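Local coordinates for single-stranded DNA-binding protein (Enterobacter phage Enc34, PDB 5ODK), which probably binds single-stranded DNA through an OB fold, consistent with a role in phage DNA replication, at residues A113-M124 / A164-D174. Sequence-based numbering, arbitrary orientation. Where two conformers were deposited one is given.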
loop_
_atom_site.group_PDB
_atom_site.type_symbol
_atom_site.label_atom_id
_atom_site.label_comp_id
_atom_site.label_asym_id
_atom_site.label_seq_id
_atom_site.Cartn_x
_atom_site.Cartn_y
_atom_site.Cartn_z
ATOM N N ALA A 113 2.317 3.796 1.416
ATOM C CA ALA A 113 2.766 2.821 2.417
ATOM C C ALA A 113 4.272 2.943 2.541
ATOM O O ALA A 113 4.978 3.168 1.545
ATOM C CB ALA A 113 2.326 1.419 2.033
ATOM N N ARG A 114 4.779 2.753 3.749
ATOM C CA ARG A 114 6.211 2.905 4.041
ATOM C C ARG A 114 6.638 1.877 5.064
ATOM O O ARG A 114 5.817 1.273 5.773
ATOM C CB ARG A 114 6.520 4.310 4.565
ATOM C CG ARG A 114 6.067 5.497 3.731
ATOM C CD ARG A 114 6.076 6.788 4.546
ATOM N NE ARG A 114 7.406 7.284 4.819
ATOM C CZ ARG A 114 7.702 8.248 5.704
ATOM N NH1 ARG A 114 6.763 8.815 6.461
ATOM N NH2 ARG A 114 8.964 8.633 5.851
ATOM N N GLU A 115 7.943 1.654 5.182
ATOM C CA GLU A 115 8.470 0.824 6.247
ATOM C C GLU A 115 9.953 1.133 6.443
ATOM O O GLU A 115 10.613 1.588 5.527
ATOM C CB GLU A 115 8.226 -0.682 5.978
ATOM C CG GLU A 115 7.333 -1.379 7.002
ATOM C CD GLU A 115 7.968 -1.770 8.305
ATOM O OE1 GLU A 115 9.139 -1.413 8.540
ATOM O OE2 GLU A 115 7.334 -2.488 9.107
ATOM N N SER A 116 10.453 0.878 7.646
ATOM C CA SER A 116 11.885 1.057 7.890
ATOM C C SER A 116 12.709 -0.154 7.527
ATOM O O SER A 116 13.898 -0.037 7.411
ATOM C CB SER A 116 12.150 1.454 9.330
ATOM O OG SER A 116 11.648 0.476 10.210
ATOM N N THR A 117 12.083 -1.291 7.333
ATOM C CA THR A 117 12.783 -2.460 6.845
ATOM C C THR A 117 12.273 -2.881 5.485
ATOM O O THR A 117 11.122 -2.618 5.149
ATOM C CB THR A 117 12.728 -3.558 7.878
ATOM O OG1 THR A 117 13.766 -4.495 7.601
ATOM C CG2 THR A 117 11.400 -4.234 7.931
ATOM N N ARG A 118 13.114 -3.519 4.656
ATOM C CA ARG A 118 12.725 -3.788 3.293
ATOM C C ARG A 118 11.547 -4.774 3.251
ATOM O O ARG A 118 11.610 -5.843 3.850
ATOM C CB ARG A 118 13.910 -4.375 2.499
ATOM C CG ARG A 118 13.615 -4.512 0.999
ATOM C CD ARG A 118 14.290 -5.746 0.322
ATOM N NE ARG A 118 13.776 -7.058 0.790
ATOM C CZ ARG A 118 14.471 -8.186 0.837
ATOM N NH1 ARG A 118 15.662 -8.287 0.232
ATOM N NH2 ARG A 118 13.927 -9.275 1.383
ATOM N N PRO A 119 10.500 -4.410 2.510
ATOM C CA PRO A 119 9.423 -5.407 2.298
ATOM C C PRO A 119 9.900 -6.576 1.460
ATOM O O PRO A 119 10.961 -6.478 0.801
ATOM C CB PRO A 119 8.364 -4.645 1.531
ATOM C CG PRO A 119 9.114 -3.538 0.880
ATOM C CD PRO A 119 10.261 -3.158 1.790
ATOM N N ASP A 120 9.173 -7.675 1.494
ATOM C CA ASP A 120 9.422 -8.709 0.516
ATOM C C ASP A 120 9.176 -8.079 -0.842
ATOM O O ASP A 120 8.174 -7.378 -1.035
ATOM C CB ASP A 120 8.475 -9.904 0.674
ATOM C CG ASP A 120 8.652 -10.679 1.944
ATOM O OD1 ASP A 120 9.534 -10.424 2.751
ATOM O OD2 ASP A 120 7.843 -11.605 2.153
ATOM N N VAL A 121 10.066 -8.336 -1.803
ATOM C CA VAL A 121 9.923 -7.831 -3.165
ATOM C C VAL A 121 10.007 -9.019 -4.098
ATOM O O VAL A 121 11.077 -9.647 -4.195
ATOM C CB VAL A 121 11.007 -6.802 -3.517
ATOM C CG1 VAL A 121 10.818 -6.302 -4.933
ATOM C CG2 VAL A 121 10.997 -5.644 -2.536
ATOM N N LEU A 122 8.893 -9.341 -4.750
ATOM C CA LEU A 122 8.806 -10.517 -5.578
ATOM C C LEU A 122 8.657 -10.115 -7.036
ATOM O O LEU A 122 7.903 -9.210 -7.385
ATOM C CB LEU A 122 7.622 -11.394 -5.155
ATOM C CG LEU A 122 7.484 -11.738 -3.658
ATOM C CD1 LEU A 122 6.272 -12.660 -3.490
ATOM C CD2 LEU A 122 8.682 -12.335 -2.981
ATOM N N ASN A 123 9.402 -10.831 -7.884
ATOM C CA ASN A 123 9.290 -10.666 -9.312
ATOM C C ASN A 123 8.015 -11.332 -9.832
ATOM O O ASN A 123 7.235 -11.911 -9.071
ATOM C CB ASN A 123 10.594 -11.140 -9.994
ATOM C CG ASN A 123 10.783 -12.646 -9.973
ATOM O OD1 ASN A 123 9.884 -13.410 -9.647
ATOM N ND2 ASN A 123 12.002 -13.079 -10.340
ATOM N N MET A 124 7.819 -11.266 -11.142
ATOM C CA MET A 124 6.617 -11.800 -11.731
ATOM C C MET A 124 6.420 -13.306 -11.519
ATOM O O MET A 124 5.293 -13.812 -11.574
ATOM C CB MET A 124 6.619 -11.469 -13.204
ATOM C CG MET A 124 5.282 -11.645 -13.864
ATOM S SD MET A 124 5.336 -10.921 -15.507
ATOM C CE MET A 124 5.229 -9.263 -14.966
ATOM N N ALA A 164 0.239 3.319 6.806
ATOM C CA ALA A 164 0.255 1.930 6.351
ATOM C C ALA A 164 1.708 1.418 6.284
ATOM O O ALA A 164 2.554 2.033 5.615
ATOM C CB ALA A 164 -0.394 1.786 4.996
ATOM N N ASN A 165 1.964 0.330 6.977
ATOM C CA ASN A 165 3.213 -0.410 6.812
ATOM C C ASN A 165 3.185 -1.120 5.472
ATOM O O ASN A 165 2.198 -1.728 5.093
ATOM C CB ASN A 165 3.394 -1.456 7.912
ATOM C CG ASN A 165 3.900 -0.878 9.205
ATOM O OD1 ASN A 165 4.810 -0.058 9.172
ATOM N ND2 ASN A 165 3.304 -1.295 10.329
ATOM N N LEU A 166 4.326 -1.064 4.789
ATOM C CA LEU A 166 4.556 -1.751 3.522
ATOM C C LEU A 166 5.279 -3.039 3.796
ATOM O O LEU A 166 6.438 -3.006 4.208
ATOM C CB LEU A 166 5.373 -0.868 2.598
ATOM C CG LEU A 166 5.691 -1.449 1.228
ATOM C CD1 LEU A 166 4.437 -1.768 0.464
ATOM C CD2 LEU A 166 6.573 -0.496 0.449
ATOM N N LEU A 167 4.630 -4.185 3.558
ATOM C CA LEU A 167 5.185 -5.480 3.977
ATOM C C LEU A 167 5.590 -6.377 2.820
ATOM O O LEU A 167 6.556 -7.150 2.971
ATOM C CB LEU A 167 4.234 -6.177 4.930
ATOM C CG LEU A 167 4.063 -5.289 6.160
ATOM C CD1 LEU A 167 2.744 -5.408 6.824
ATOM C CD2 LEU A 167 5.201 -5.302 7.098
ATOM N N SER A 168 4.949 -6.260 1.672
ATOM C CA SER A 168 5.365 -7.003 0.484
ATOM C C SER A 168 4.900 -6.299 -0.759
ATOM O O SER A 168 3.852 -5.629 -0.749
ATOM C CB SER A 168 4.860 -8.412 0.555
ATOM O OG SER A 168 3.499 -8.519 0.354
ATOM N N VAL A 169 5.638 -6.465 -1.859
ATOM C CA VAL A 169 5.253 -6.010 -3.180
ATOM C C VAL A 169 5.570 -7.127 -4.156
ATOM O O VAL A 169 6.704 -7.612 -4.163
ATOM C CB VAL A 169 5.972 -4.740 -3.601
ATOM C CG1 VAL A 169 5.509 -4.277 -4.969
ATOM C CG2 VAL A 169 5.748 -3.639 -2.568
ATOM N N LEU A 170 4.609 -7.507 -4.974
ATOM C CA LEU A 170 4.695 -8.553 -5.999
ATOM C C LEU A 170 4.448 -7.919 -7.355
ATOM O O LEU A 170 3.401 -7.325 -7.573
ATOM C CB LEU A 170 3.635 -9.630 -5.757
ATOM C CG LEU A 170 3.335 -10.628 -6.878
ATOM C CD1 LEU A 170 4.535 -11.493 -7.213
ATOM C CD2 LEU A 170 2.115 -11.483 -6.579
ATOM N N LYS A 171 5.399 -8.067 -8.284
ATOM C CA LYS A 171 5.189 -7.597 -9.630
ATOM C C LYS A 171 4.116 -8.440 -10.323
ATOM O O LYS A 171 4.157 -9.660 -10.257
ATOM C CB LYS A 171 6.470 -7.637 -10.437
ATOM C CG LYS A 171 6.251 -7.062 -11.815
ATOM C CD LYS A 171 7.376 -6.426 -12.414
ATOM C CE LYS A 171 7.017 -5.783 -13.739
ATOM N NZ LYS A 171 8.305 -5.750 -14.428
ATOM N N ARG A 172 3.163 -7.764 -10.965
ATOM C CA ARG A 172 2.082 -8.405 -11.684
ATOM C C ARG A 172 2.106 -8.210 -13.187
ATOM O O ARG A 172 1.841 -9.168 -13.914
ATOM C CB ARG A 172 0.740 -7.912 -11.144
ATOM C CG ARG A 172 0.418 -8.361 -9.738
ATOM C CD ARG A 172 0.067 -9.819 -9.633
ATOM N NE ARG A 172 -1.244 -10.041 -10.230
ATOM C CZ ARG A 172 -1.732 -11.208 -10.597
ATOM N NH1 ARG A 172 -1.022 -12.330 -10.450
ATOM N NH2 ARG A 172 -2.945 -11.230 -11.119
ATOM N N LYS A 173 2.331 -6.993 -13.665
ATOM C CA LYS A 173 2.275 -6.715 -15.103
ATOM C C LYS A 173 3.111 -5.507 -15.445
ATOM O O LYS A 173 3.197 -4.580 -14.655
ATOM C CB LYS A 173 0.830 -6.415 -15.514
ATOM C CG LYS A 173 0.506 -6.566 -16.989
ATOM C CD LYS A 173 -0.985 -6.360 -17.264
ATOM C CE LYS A 173 -1.510 -5.063 -16.651
ATOM N NZ LYS A 173 -2.687 -4.475 -17.337
ATOM N N ASP A 174 3.740 -5.530 -16.622
ATOM C CA ASP A 174 4.393 -4.352 -17.141
ATOM C C ASP A 174 3.368 -3.394 -17.747
ATOM O O ASP A 174 2.307 -3.810 -18.223
ATOM C CB ASP A 174 5.434 -4.750 -18.184
ATOM C CG ASP A 174 6.663 -5.394 -17.542
ATOM O OD1 ASP A 174 7.315 -4.698 -16.723
ATOM O OD2 ASP A 174 6.926 -6.582 -17.836
HETATM O O HOH W 1 8.764 -4.170 5.296
HETATM O O HOH W 2 3.067 -12.058 -10.811
#
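R114 bonds through its backbone to both A164 and L166, R114 N donating to A164 O (3.0 Å) and L166 N to R114 O (2.9 Å), where strand 113-115 crosses strand 164-173 at 74°; after the turn at 116-119 the chain comes back as strand 120-122 and runs parallel to 164-173, 5° between the axes. Four backbone bonds make the parallel ladder: D120 N to L167 O, V169 N to D120 O, L122 N to V169 O and K171 N to L122 O, the last nearly straight at 173°. At the crossing, A113 CB sits 3.9 Å from L166 CB. With chi1 of L166 at -180°, CG points away from the backbone N and its branch crosses the proline ring, P119 CG lying 4.0 Å from L166 CD2. E115 CB and CG both pack against L166 O, while its OE1 turns back to accept T117 N; a water bridges T117 O and L166 O. In this OB-fold protein strand 164-173, part of the longer strand 159-173, is bridged once by strand 113-115 and then pairs in parallel with strand 120-122, while its other edge pairs antiparallel with strand 144-156, where L167 and S168 both face V148 in a classic beta bulge. Along the ladder D120, S168, L122 and L170 share one face, V121 and V169 the other, where V121 meets I135 of helix 132-138. D120 CB lies 3.9 Å from S168 CB, its carboxylate accepting L2 N. L170 CD1 reaches L122 CB at 3.7 Å. Farther on, a bend at chi3 brings M124 CE to 3.5 Å from R172 O and against CG and CE of K171. That lysine extends until NZ meets D174 OD1 in a 2.7 Å salt bridge, with E138 O a second partner for NZ and Y140 OH for OD1. A second water joins M124 O to K171 O.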